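Local coordinates for nitrogenase molybdenum-iron protein alpha chain (PDB 4WES) that forms, together with the beta chain, the molybdenum-iron component of nitrogenase, which reduces dinitrogen to ammonium with electrons delivered by the iron protein, at residues Q182-H187 and K391-I396; I188-V193 and N267-M272; G140-C145 and F172-Y177; P35-N40 and A370-Y375. All coordinates share one frame; numbering follows the deposited sequence.

In the fold
Contacts 1 and 2 share helix 182-196: its first turns meet the loop 391-396, and its middle packs on helix 263-277. Contacts 2 and 3 are buried, one a helix pair held by a single asparagine bond among apolar groups, the other a pair of parallel strand ends running into the Fe(8)-S(7) cluster. Contacts 1 and 4 are partly buried, and there flat polar groups, carboxylates and waters meet where a loop lies against a helix or its start. Ser-183 of contact 1 is hydrogen-bonded to His-371 of contact 4, while Ile-188, Ala-189 and Thr-192 of contact 2 pack on the 172-177 segment of contact 3. Contacts 3 and 4 lie about 26 Å apart, centre to centre.

Contact 1: Q182-H187 and K391-I396; sequences QSAGHH and KNIPEI. With HCA (3-hydroxy-3-carboxy-adipic acid), chain E; ICS (iron-sulfur-molybdenum cluster with interstitial carbon), chain F.
Ala-184 and Ile-393 make the apolar part of this contact. Ala-184, whose side chain is a single methyl, lets the loop come close: its CB lies 3.7 Å from Ile-393 CD1. Ile-393 also sends its other branch, CG2, against the ring of His-187, 3.6 Å from ND1.

The polar part is centred on that imidazole. Its CG is anti to the backbone N (chi1 -167°), on the loop side, where CB already points. Glu-395 OE1 comes to the ring edge, in plane, 3.2 Å from His-187 CE1, and the carboxylate is turned 64° from the ring. Pro-394 O lies over one face, 3.3 Å from His-187 NE2, at an angle too poor for a hydrogen bond; its partner is Asn-191 ND2. His-187 NE2 is hydrogen-bonded to a water at 2.8 Å; this water accepts from Ile-396 N and donates weakly to Glu-395 OE2.

Cofactor contacts are made by other residues of the same segment. Gln-182 NE2 donates to O1 of the homocitrate at 2.9 Å, and His-186 presents its edge to the cluster, NE2 lying 3.2 Å from S2B. Segment 182-187 thus carries a packed loop while lining the FeMo-cofactor site of nitrogenase.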
# COMPACT_ATOMS: atom_id res chain seq x y z
N GLN A 182 31.63 -22.47 -8.65
CA GLN A 182 30.55 -23.40 -8.33
C GLN A 182 30.81 -24.81 -8.82
O GLN A 182 30.25 -25.78 -8.25
CB GLN A 182 29.24 -22.91 -8.92
CG GLN A 182 28.69 -21.58 -8.38
CD GLN A 182 29.12 -20.38 -9.22
OE1 GLN A 182 30.29 -20.21 -9.51
NE2 GLN A 182 28.18 -19.51 -9.54
N SER A 183 31.57 -24.96 -9.90
CA SER A 183 31.77 -26.26 -10.50
C SER A 183 32.25 -27.34 -9.52
O SER A 183 31.74 -28.47 -9.56
CB SER A 183 32.72 -26.15 -11.69
OG SER A 183 33.02 -27.43 -12.18
N ALA A 184 33.24 -27.01 -8.70
CA ALA A 184 33.74 -28.02 -7.76
C ALA A 184 32.61 -28.56 -6.88
O ALA A 184 32.61 -29.74 -6.50
CB ALA A 184 34.87 -27.44 -6.93
N GLY A 185 31.69 -27.68 -6.51
CA GLY A 185 30.56 -28.11 -5.71
C GLY A 185 29.65 -29.11 -6.41
O GLY A 185 29.13 -30.02 -5.78
N HIS A 186 29.46 -28.94 -7.71
CA HIS A 186 28.70 -29.94 -8.46
C HIS A 186 29.37 -31.29 -8.32
O HIS A 186 28.72 -32.32 -8.07
CB HIS A 186 28.68 -29.65 -9.95
CG HIS A 186 28.13 -28.33 -10.37
ND1 HIS A 186 28.49 -27.76 -11.57
CD2 HIS A 186 27.27 -27.48 -9.76
CE1 HIS A 186 27.83 -26.63 -11.70
NE2 HIS A 186 27.11 -26.42 -10.62
N HIS A 187 30.69 -31.31 -8.52
CA HIS A 187 31.42 -32.58 -8.53
C HIS A 187 31.33 -33.24 -7.14
O HIS A 187 31.08 -34.44 -7.02
CB HIS A 187 32.86 -32.31 -8.94
CG HIS A 187 33.63 -33.53 -9.30
ND1 HIS A 187 34.80 -33.45 -10.02
CD2 HIS A 187 33.41 -34.84 -9.10
CE1 HIS A 187 35.28 -34.66 -10.24
NE2 HIS A 187 34.45 -35.52 -9.67
N LYS A 391 42.87 -29.76 -8.45
CA LYS A 391 43.41 -31.11 -8.43
C LYS A 391 42.96 -31.92 -7.24
O LYS A 391 42.94 -33.16 -7.32
CB LYS A 391 44.94 -31.10 -8.53
CG LYS A 391 45.68 -30.56 -7.33
CD LYS A 391 47.19 -30.72 -7.53
CE LYS A 391 47.99 -29.78 -6.63
NZ LYS A 391 47.59 -29.92 -5.20
N ASN A 392 42.61 -31.25 -6.14
CA ASN A 392 42.20 -31.97 -4.93
C ASN A 392 40.71 -32.25 -4.83
O ASN A 392 40.23 -32.79 -3.82
CB ASN A 392 42.70 -31.23 -3.71
CG ASN A 392 44.23 -31.23 -3.62
OD1 ASN A 392 44.89 -32.18 -4.05
ND2 ASN A 392 44.80 -30.17 -3.07
N ILE A 393 39.95 -31.89 -5.85
CA ILE A 393 38.53 -32.30 -5.90
C ILE A 393 38.52 -33.81 -6.12
O ILE A 393 39.07 -34.27 -7.08
CB ILE A 393 37.76 -31.56 -7.01
CG1 ILE A 393 37.84 -30.04 -6.80
CG2 ILE A 393 36.34 -32.06 -7.08
CD1 ILE A 393 37.43 -29.58 -5.42
N PRO A 394 37.89 -34.58 -5.21
CA PRO A 394 38.01 -36.03 -5.33
C PRO A 394 37.37 -36.61 -6.59
O PRO A 394 36.30 -36.18 -7.02
CB PRO A 394 37.26 -36.55 -4.09
CG PRO A 394 37.42 -35.47 -3.10
CD PRO A 394 37.27 -34.22 -3.92
N GLU A 395 38.03 -37.62 -7.14
CA GLU A 395 37.53 -38.41 -8.24
C GLU A 395 37.16 -39.79 -7.72
O GLU A 395 37.96 -40.46 -7.07
CB GLU A 395 38.62 -38.59 -9.28
CG GLU A 395 39.09 -37.33 -9.97
CD GLU A 395 38.02 -36.72 -10.87
OE1 GLU A 395 38.18 -35.53 -11.21
OE2 GLU A 395 37.05 -37.44 -11.22
N ILE A 396 35.95 -40.21 -8.01
CA ILE A 396 35.62 -41.56 -7.65
C ILE A 396 35.41 -42.39 -8.90
O ILE A 396 35.15 -41.89 -10.00
CB ILE A 396 34.42 -41.65 -6.71
CG1 ILE A 396 33.15 -41.28 -7.48
CG2 ILE A 396 34.65 -40.77 -5.48
CD1 ILE A 396 31.87 -41.61 -6.75
C1 HCA E . 24.72 -19.30 -7.67
C2 HCA E . 23.20 -19.15 -7.83
C3 HCA E . 22.78 -18.38 -9.07
C4 HCA E . 22.91 -16.86 -8.90
C5 HCA E . 22.20 -16.18 -10.09
C6 HCA E . 22.55 -14.76 -10.42
C7 HCA E . 21.31 -18.70 -9.37
O1 HCA E . 25.44 -19.23 -8.68
O2 HCA E . 25.18 -19.53 -6.54
O3 HCA E . 21.61 -13.99 -10.78
O4 HCA E . 23.74 -14.39 -10.36
O5 HCA E . 21.02 -19.08 -10.52
O6 HCA E . 20.47 -18.50 -8.48
O7 HCA E . 23.57 -18.77 -10.19
FE1 ICS F . 23.56 -26.23 -14.61
MO1 ICS F . 22.63 -19.94 -11.80
FE2 ICS F . 24.43 -24.54 -12.75
FE3 ICS F . 21.82 -24.69 -13.29
FE4 ICS F . 23.50 -23.66 -15.08
FE5 ICS F . 23.19 -21.32 -14.04
FE6 ICS F . 24.05 -22.21 -11.71
FE7 ICS F . 21.52 -22.33 -12.27
CX ICS F . 23.10 -23.14 -13.24
S1A ICS F . 25.42 -24.88 -14.76
S1B ICS F . 24.74 -20.34 -12.72
S2A ICS F . 23.11 -26.35 -12.40
S2B ICS F . 25.53 -23.66 -11.02
S3A ICS F . 23.62 -21.74 -16.21
S3B ICS F . 22.41 -21.75 -10.29
S4A ICS F . 21.77 -25.10 -15.52
S4B ICS F . 21.16 -20.53 -13.52
S5A ICS F . 20.00 -23.92 -12.26
O HOH W 1 34.22 -38.28 -9.38

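Contact 2: I188-V193 and N267-M272; sequences IANNTV and NYIAEM
Asn-190 and Ile-269 each set CG or CG1 anti to their own carbonyl carbon (chi1 -84° and -81°), and this sets Asn-190 CG and Ile-269 CG1 between the two backbones. The amide oxygen Asn-190 OD1 there accepts from the backbone Ile-269 N at 3.1 Å, on a lone pair in the carbonyl plane, with an N-H...O angle of 148°. That N-H is available because helix 263-277 is kinked here and the amides of Tyr-268 and Ile-269 are not used by the turn before. Asparagine suits the place, since its short amide can serve a buried main-chain donor while its ND2 is hydrogen-bonded to His-186 O and Ser-265 O.

Apolar groups of Ile-269 and Tyr-268 pack against the same oxygen. Ile-269 CG1 lies 3.3 Å from Asn-190 OD1, which also meets the edge of the Tyr-268 ring, 3.5 Å from CD2. One turn on, Val-193 CG1 packs on Ile-269 CD1 at 3.8 Å, the two side chains crossing at about a right angle.

The axes of the two segments approach to 9.1 Å, their N-to-C directions inclined but broadly alike. Helix 54-63 packs on 188-193 through Ala-189 and Val-193, and helix 263-277 follows strand 257-260 of a parallel four-stranded sheet.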
# COMPACT_ATOMS: atom_id res chain seq x y z
N ILE A 188 31.54 -32.45 -6.10
CA ILE A 188 31.47 -32.93 -4.73
C ILE A 188 30.07 -33.48 -4.45
O ILE A 188 29.92 -34.57 -3.84
CB ILE A 188 31.85 -31.79 -3.76
CG1 ILE A 188 33.35 -31.48 -3.89
CG2 ILE A 188 31.53 -32.17 -2.31
CD1 ILE A 188 33.76 -30.12 -3.36
N ALA A 189 29.01 -32.80 -4.88
CA ALA A 189 27.67 -33.30 -4.68
C ALA A 189 27.47 -34.61 -5.42
O ALA A 189 26.89 -35.57 -4.88
CB ALA A 189 26.64 -32.28 -5.12
N ASN A 190 27.89 -34.65 -6.69
CA ASN A 190 27.66 -35.84 -7.50
C ASN A 190 28.30 -37.08 -6.89
O ASN A 190 27.74 -38.17 -6.96
CB ASN A 190 28.19 -35.68 -8.93
CG ASN A 190 27.23 -34.96 -9.91
OD1 ASN A 190 26.95 -35.50 -10.96
ND2 ASN A 190 26.75 -33.78 -9.54
N ASN A 191 29.49 -36.93 -6.32
CA ASN A 191 30.21 -38.08 -5.79
C ASN A 191 29.38 -38.76 -4.71
O ASN A 191 29.20 -39.98 -4.72
CB ASN A 191 31.55 -37.68 -5.22
CG ASN A 191 32.56 -37.34 -6.28
OD1 ASN A 191 32.39 -37.65 -7.47
ND2 ASN A 191 33.65 -36.71 -5.84
N THR A 192 28.88 -37.99 -3.76
CA THR A 192 28.14 -38.55 -2.63
C THR A 192 26.74 -39.00 -3.04
O THR A 192 26.25 -40.04 -2.60
CB THR A 192 28.13 -37.56 -1.46
OG1 THR A 192 29.46 -37.47 -0.95
CG2 THR A 192 27.14 -37.93 -0.39
N VAL A 193 26.08 -38.26 -3.93
CA VAL A 193 24.79 -38.73 -4.42
C VAL A 193 24.94 -40.09 -5.11
O VAL A 193 24.13 -41.01 -4.87
CB VAL A 193 24.18 -37.68 -5.39
CG1 VAL A 193 22.96 -38.26 -6.11
CG2 VAL A 193 23.78 -36.42 -4.63
N ASN A 267 27.02 -34.40 -15.41
CA ASN A 267 27.63 -35.39 -16.29
C ASN A 267 28.39 -36.46 -15.50
O ASN A 267 28.54 -37.58 -15.98
CB ASN A 267 28.52 -34.79 -17.39
CG ASN A 267 29.85 -34.22 -16.90
OD1 ASN A 267 30.88 -34.86 -17.12
ND2 ASN A 267 29.83 -33.06 -16.27
N TYR A 268 28.88 -36.10 -14.32
CA TYR A 268 29.59 -37.06 -13.47
C TYR A 268 28.68 -38.28 -13.19
O TYR A 268 29.07 -39.44 -13.42
CB TYR A 268 30.01 -36.44 -12.13
CG TYR A 268 30.63 -35.05 -12.28
CD1 TYR A 268 31.98 -34.87 -12.54
CD2 TYR A 268 29.84 -33.92 -12.13
CE1 TYR A 268 32.50 -33.60 -12.70
CE2 TYR A 268 30.36 -32.66 -12.29
CZ TYR A 268 31.69 -32.50 -12.56
OH TYR A 268 32.26 -31.23 -12.69
N ILE A 269 27.48 -38.00 -12.71
CA ILE A 269 26.45 -39.04 -12.47
C ILE A 269 26.02 -39.73 -13.76
O ILE A 269 25.84 -40.96 -13.77
CB ILE A 269 25.28 -38.46 -11.67
CG1 ILE A 269 25.64 -38.43 -10.18
CG2 ILE A 269 24.00 -39.25 -11.87
CD1 ILE A 269 24.74 -37.57 -9.34
N ALA A 270 25.87 -38.99 -14.86
CA ALA A 270 25.51 -39.63 -16.11
C ALA A 270 26.53 -40.69 -16.49
O ALA A 270 26.19 -41.83 -16.85
CB ALA A 270 25.35 -38.62 -17.22
N GLU A 271 27.81 -40.33 -16.42
CA GLU A 271 28.88 -41.27 -16.71
C GLU A 271 28.87 -42.46 -15.76
O GLU A 271 29.00 -43.62 -16.19
CB GLU A 271 30.22 -40.56 -16.61
CG GLU A 271 30.56 -39.52 -17.65
CD GLU A 271 31.88 -38.77 -17.37
OE1 GLU A 271 32.53 -39.02 -16.32
OE2 GLU A 271 32.27 -37.92 -18.19
N MET A 272 28.78 -42.18 -14.48
CA MET A 272 28.86 -43.25 -13.48
C MET A 272 27.68 -44.20 -13.55
O MET A 272 27.84 -45.39 -13.32
CB MET A 272 29.07 -42.70 -12.07
CG MET A 272 30.43 -42.06 -11.91
SD MET A 272 30.85 -41.52 -10.25
CE MET A 272 29.89 -40.03 -10.12

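Contact 3: G140-C145 and F172-Y177; sequences GVYATC and FSCEGY. With CLF (Fe(8)-S(7) cluster), chain H.
Phe-172 O is gripped twice: it accepts from Ala-143 N at 3.0 Å in an almost straight bond (173°) and weakly from Cys-174 N, closing the inverse gamma turn centred on Ser-173. The shortest direct bond between the segments runs from Phe-172 N to Val-141 O at 2.9 Å, and the two bonds that cross flank the parallel bridge of Tyr-142 with Phe-172.

Beside this bridge Tyr-142 and Phe-172 point the same way from one face of the sheet. Their rings are nearly parallel (5°) but displaced along their planes, with little overlap; Tyr-142 CE1 comes closest to Phe-172 CD1, at 3.3 Å. The phenol of Tyr-142 is hydrogen-bonded to His-71. Small Ala-143 leaves room for Glu-175, whose CD lies 3.5 Å from Ala-143 CB while its carboxylate forms a salt bridge with Lys-178.

Beyond the strands a water donates to Cys-145 O at 2.7 Å and is hydrogen-bonded to Tyr-177 OH. Cys-145 SG binds the cluster iron FE1 at 2.3 Å. Gly-176 suits its place because a CB there would clash with sulfide S2A.

These strand ends open into part of the P-cluster site, shared with the beta chain, with Cys-53 and Cys-79 as further ligands.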
# COMPACT_ATOMS: atom_id res chain seq x y z
N GLY A 140 21.26 -33.55 5.20
CA GLY A 140 22.55 -33.21 4.63
C GLY A 140 23.29 -32.23 5.52
O GLY A 140 22.67 -31.38 6.16
N VAL A 141 24.62 -32.34 5.54
CA VAL A 141 25.49 -31.43 6.26
C VAL A 141 26.49 -30.88 5.27
O VAL A 141 27.20 -31.65 4.61
CB VAL A 141 26.28 -32.16 7.34
CG1 VAL A 141 27.23 -31.18 8.02
CG2 VAL A 141 25.33 -32.82 8.33
N TYR A 142 26.57 -29.54 5.16
CA TYR A 142 27.33 -28.91 4.11
C TYR A 142 28.43 -28.04 4.72
O TYR A 142 28.12 -27.11 5.48
CB TYR A 142 26.40 -28.05 3.22
CG TYR A 142 25.34 -28.91 2.60
CD1 TYR A 142 25.53 -29.56 1.40
CD2 TYR A 142 24.16 -29.15 3.27
CE1 TYR A 142 24.58 -30.41 0.89
CE2 TYR A 142 23.20 -30.03 2.80
CZ TYR A 142 23.42 -30.66 1.59
OH TYR A 142 22.49 -31.55 1.08
N ALA A 143 29.68 -28.33 4.39
CA ALA A 143 30.78 -27.53 4.87
C ALA A 143 30.82 -26.15 4.19
O ALA A 143 30.38 -25.98 3.07
CB ALA A 143 32.11 -28.24 4.65
N THR A 144 31.40 -25.21 4.92
CA THR A 144 31.62 -23.84 4.49
C THR A 144 33.09 -23.49 4.79
O THR A 144 33.79 -24.28 5.42
CB THR A 144 30.69 -22.88 5.22
OG1 THR A 144 30.96 -22.94 6.61
CG2 THR A 144 29.25 -23.17 4.91
N CYS A 145 33.53 -22.30 4.37
CA CYS A 145 34.93 -21.90 4.52
C CYS A 145 35.66 -22.34 5.79
O CYS A 145 36.77 -22.86 5.67
CB CYS A 145 35.07 -20.39 4.29
SG CYS A 145 34.91 -19.89 2.56
N PHE A 172 29.00 -33.28 3.06
CA PHE A 172 29.59 -32.76 1.83
C PHE A 172 30.68 -31.77 2.19
O PHE A 172 30.39 -30.73 2.80
CB PHE A 172 28.53 -32.04 0.98
CG PHE A 172 27.40 -32.93 0.54
CD1 PHE A 172 26.32 -33.17 1.35
CD2 PHE A 172 27.43 -33.54 -0.71
CE1 PHE A 172 25.28 -33.99 0.96
CE2 PHE A 172 26.39 -34.37 -1.12
CZ PHE A 172 25.32 -34.61 -0.28
N SER A 173 31.93 -32.07 1.79
CA SER A 173 33.05 -31.18 2.08
C SER A 173 33.20 -30.17 0.95
O SER A 173 34.12 -30.23 0.16
CB SER A 173 34.32 -31.98 2.27
OG SER A 173 34.28 -32.67 3.50
N CYS A 174 32.25 -29.25 0.91
CA CYS A 174 32.14 -28.20 -0.11
C CYS A 174 32.55 -26.82 0.39
O CYS A 174 31.96 -25.80 0.03
CB CYS A 174 30.75 -28.20 -0.72
SG CYS A 174 29.41 -28.04 0.50
N GLU A 175 33.60 -26.79 1.20
CA GLU A 175 34.16 -25.51 1.63
C GLU A 175 34.35 -24.57 0.44
O GLU A 175 34.82 -24.97 -0.61
CB GLU A 175 35.49 -25.68 2.35
CG GLU A 175 35.46 -26.37 3.69
CD GLU A 175 35.49 -27.89 3.69
OE1 GLU A 175 35.78 -28.41 4.79
OE2 GLU A 175 35.24 -28.54 2.66
N GLY A 176 34.01 -23.29 0.64
CA GLY A 176 33.89 -22.40 -0.51
C GLY A 176 35.09 -22.17 -1.34
O GLY A 176 34.97 -21.95 -2.54
N TYR A 177 36.27 -22.25 -0.73
CA TYR A 177 37.51 -21.99 -1.46
C TYR A 177 38.00 -23.15 -2.32
O TYR A 177 38.95 -22.99 -3.08
CB TYR A 177 38.63 -21.61 -0.50
CG TYR A 177 38.84 -22.67 0.58
CD1 TYR A 177 39.54 -23.82 0.32
CD2 TYR A 177 38.32 -22.50 1.84
CE1 TYR A 177 39.74 -24.79 1.28
CE2 TYR A 177 38.49 -23.45 2.82
CZ TYR A 177 39.20 -24.61 2.53
OH TYR A 177 39.35 -25.54 3.53
FE1 CLF H . 32.71 -19.43 2.01
FE2 CLF H . 31.39 -17.45 1.27
FE3 CLF H . 30.90 -19.82 -0.06
FE4 CLF H . 30.14 -19.40 2.51
S1 CLF H . 31.72 -18.03 3.66
S2A CLF H . 32.83 -18.54 -0.14
S4A CLF H . 29.34 -18.32 0.67
S3A CLF H . 31.29 -21.26 1.73
FE5 CLF H . 28.51 -17.45 4.84
FE6 CLF H . 31.34 -16.16 6.66
FE7 CLF H . 29.24 -14.88 5.43
FE8 CLF H . 30.96 -15.79 3.57
S2B CLF H . 29.12 -16.71 6.82
S3B CLF H . 31.49 -14.34 5.24
S4B CLF H . 28.65 -15.70 3.36
O HOH W 2 37.98 -25.22 5.88

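Contact 4: P35-N40 and A370-Y375; sequences PEIVAN and AHRDDY
Asn-40 lays its amide flat over one face of the His-371 imidazole, the two planes only 4° apart. OD1 sits above the ring centre, 3.4 Å from His-371 CE1, and Asn-40 CB makes an off-centre CH-pi contact with the ring. Asn-40 CG, anti to the backbone N (chi1 -172°), is thereby set on the His-371 side. The ring's NE2 is hydrogen-bonded to Ser-183 OG. A second stack joins Glu-36 and Arg-372, carboxylate and guanidinium lying 17° apart, with Glu-36 OE1 over the guanidinium centre, 3.5 Å from CZ. Over one face of the Tyr-375 ring lies Ile-37 CD1, a CH-pi contact at 4.1 Å from the centroid.

Ile-37 CG2 packs on Tyr-375 CG, and Ala-39 CB, small enough to fit against the helix start, lies 3.7 Å from Tyr-375 CE2. A water accepts from Asn-40 N at 2.9 Å and lies within donating distance of Ala-370 O. His-371, the N-cap residue, donates its N to Asp-374 OD2 at 2.9 Å.

The salt bridge is long, Glu-36 OE1 to Arg-372 NH1 at 3.6 Å, and no N-H points at the oxygen, so charge rather than a directed bond probably holds the pair. The arginine also pairs NE with Glu-376 and NH1 with Thr-383. Stacked faces, apolar contacts and water therefore join loop 35-40 to the start of helix 372-376, just after the cofactor-pocket residue Phe-369.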
# COMPACT_ATOMS: atom_id res chain seq x y z
N PRO A 35 38.14 -23.06 -32.20
CA PRO A 35 39.30 -22.69 -31.42
C PRO A 35 39.27 -23.29 -30.03
O PRO A 35 38.21 -23.42 -29.42
CB PRO A 35 39.20 -21.17 -31.32
CG PRO A 35 37.75 -20.88 -31.52
CD PRO A 35 37.28 -21.91 -32.51
N GLU A 36 40.44 -23.59 -29.51
CA GLU A 36 40.58 -24.02 -28.13
C GLU A 36 40.49 -22.82 -27.18
O GLU A 36 41.12 -21.79 -27.43
CB GLU A 36 41.92 -24.72 -27.97
CG GLU A 36 42.30 -25.12 -26.59
CD GLU A 36 43.49 -26.08 -26.53
OE1 GLU A 36 43.93 -26.33 -25.37
OE2 GLU A 36 43.98 -26.58 -27.59
N ILE A 37 39.75 -23.00 -26.10
CA ILE A 37 39.59 -21.97 -25.08
C ILE A 37 40.29 -22.46 -23.82
O ILE A 37 40.46 -23.68 -23.61
CB ILE A 37 38.10 -21.65 -24.85
CG1 ILE A 37 37.90 -20.27 -24.18
CG2 ILE A 37 37.38 -22.75 -24.06
CD1 ILE A 37 36.48 -19.76 -24.25
N VAL A 38 40.65 -21.52 -22.95
CA VAL A 38 41.07 -21.79 -21.58
C VAL A 38 39.85 -21.58 -20.70
O VAL A 38 39.19 -20.55 -20.80
CB VAL A 38 42.24 -20.89 -21.15
CG1 VAL A 38 42.63 -21.23 -19.70
CG2 VAL A 38 43.43 -21.09 -22.07
N ALA A 39 39.55 -22.56 -19.84
CA ALA A 39 38.38 -22.51 -18.98
C ALA A 39 38.67 -23.26 -17.69
O ALA A 39 39.63 -24.03 -17.60
CB ALA A 39 37.19 -23.12 -19.69
N ASN A 40 37.83 -23.04 -16.68
CA ASN A 40 37.96 -23.76 -15.41
C ASN A 40 39.33 -23.60 -14.78
O ASN A 40 39.90 -24.53 -14.23
CB ASN A 40 37.58 -25.24 -15.62
CG ASN A 40 37.50 -26.03 -14.31
OD1 ASN A 40 37.86 -27.25 -14.28
ND2 ASN A 40 37.04 -25.42 -13.28
N ALA A 370 32.04 -23.05 -16.74
CA ALA A 370 32.04 -24.25 -17.55
C ALA A 370 33.48 -24.67 -17.85
O ALA A 370 34.43 -23.90 -17.73
CB ALA A 370 31.29 -24.01 -18.85
N HIS A 371 33.62 -25.91 -18.30
CA HIS A 371 34.91 -26.47 -18.61
C HIS A 371 35.09 -26.48 -20.14
O HIS A 371 34.15 -26.23 -20.89
CB HIS A 371 35.08 -27.88 -18.03
CG HIS A 371 34.92 -27.96 -16.55
ND1 HIS A 371 35.19 -29.13 -15.87
CD2 HIS A 371 34.43 -27.11 -15.62
CE1 HIS A 371 34.90 -28.97 -14.59
NE2 HIS A 371 34.44 -27.75 -14.40
N ARG A 372 36.30 -26.85 -20.60
CA ARG A 372 36.54 -26.85 -22.04
C ARG A 372 35.54 -27.73 -22.78
O ARG A 372 35.16 -27.41 -23.91
CB ARG A 372 37.97 -27.29 -22.36
CG ARG A 372 39.01 -26.19 -22.13
CD ARG A 372 40.39 -26.65 -22.56
NE ARG A 372 40.41 -27.00 -23.97
CZ ARG A 372 41.03 -28.05 -24.47
NH1 ARG A 372 41.85 -28.77 -23.73
NH2 ARG A 372 40.85 -28.34 -25.74
N ASP A 373 35.12 -28.85 -22.18
CA ASP A 373 34.16 -29.73 -22.85
C ASP A 373 32.81 -29.06 -23.11
O ASP A 373 32.10 -29.42 -24.09
CB ASP A 373 33.99 -31.09 -22.14
CG ASP A 373 33.94 -31.02 -20.61
OD1 ASP A 373 34.75 -30.33 -19.98
OD2 ASP A 373 33.10 -31.76 -20.07
N ASP A 374 32.37 -28.18 -22.22
CA ASP A 374 31.11 -27.46 -22.46
C ASP A 374 31.23 -26.48 -23.63
O ASP A 374 30.25 -26.23 -24.33
CB ASP A 374 30.67 -26.73 -21.21
CG ASP A 374 30.51 -27.68 -20.04
OD1 ASP A 374 29.56 -28.48 -20.04
OD2 ASP A 374 31.40 -27.63 -19.16
N TYR A 375 32.41 -25.86 -23.78
CA TYR A 375 32.66 -24.94 -24.90
C TYR A 375 32.90 -25.68 -26.20
O TYR A 375 32.34 -25.32 -27.24
CB TYR A 375 33.85 -24.06 -24.58
CG TYR A 375 33.66 -22.99 -23.53
CD1 TYR A 375 33.03 -21.79 -23.84
CD2 TYR A 375 34.11 -23.16 -22.22
CE1 TYR A 375 32.89 -20.76 -22.91
CE2 TYR A 375 33.99 -22.15 -21.28
CZ TYR A 375 33.38 -20.94 -21.62
OH TYR A 375 33.24 -19.93 -20.73
O HOH W 3 35.39 -21.55 -16.60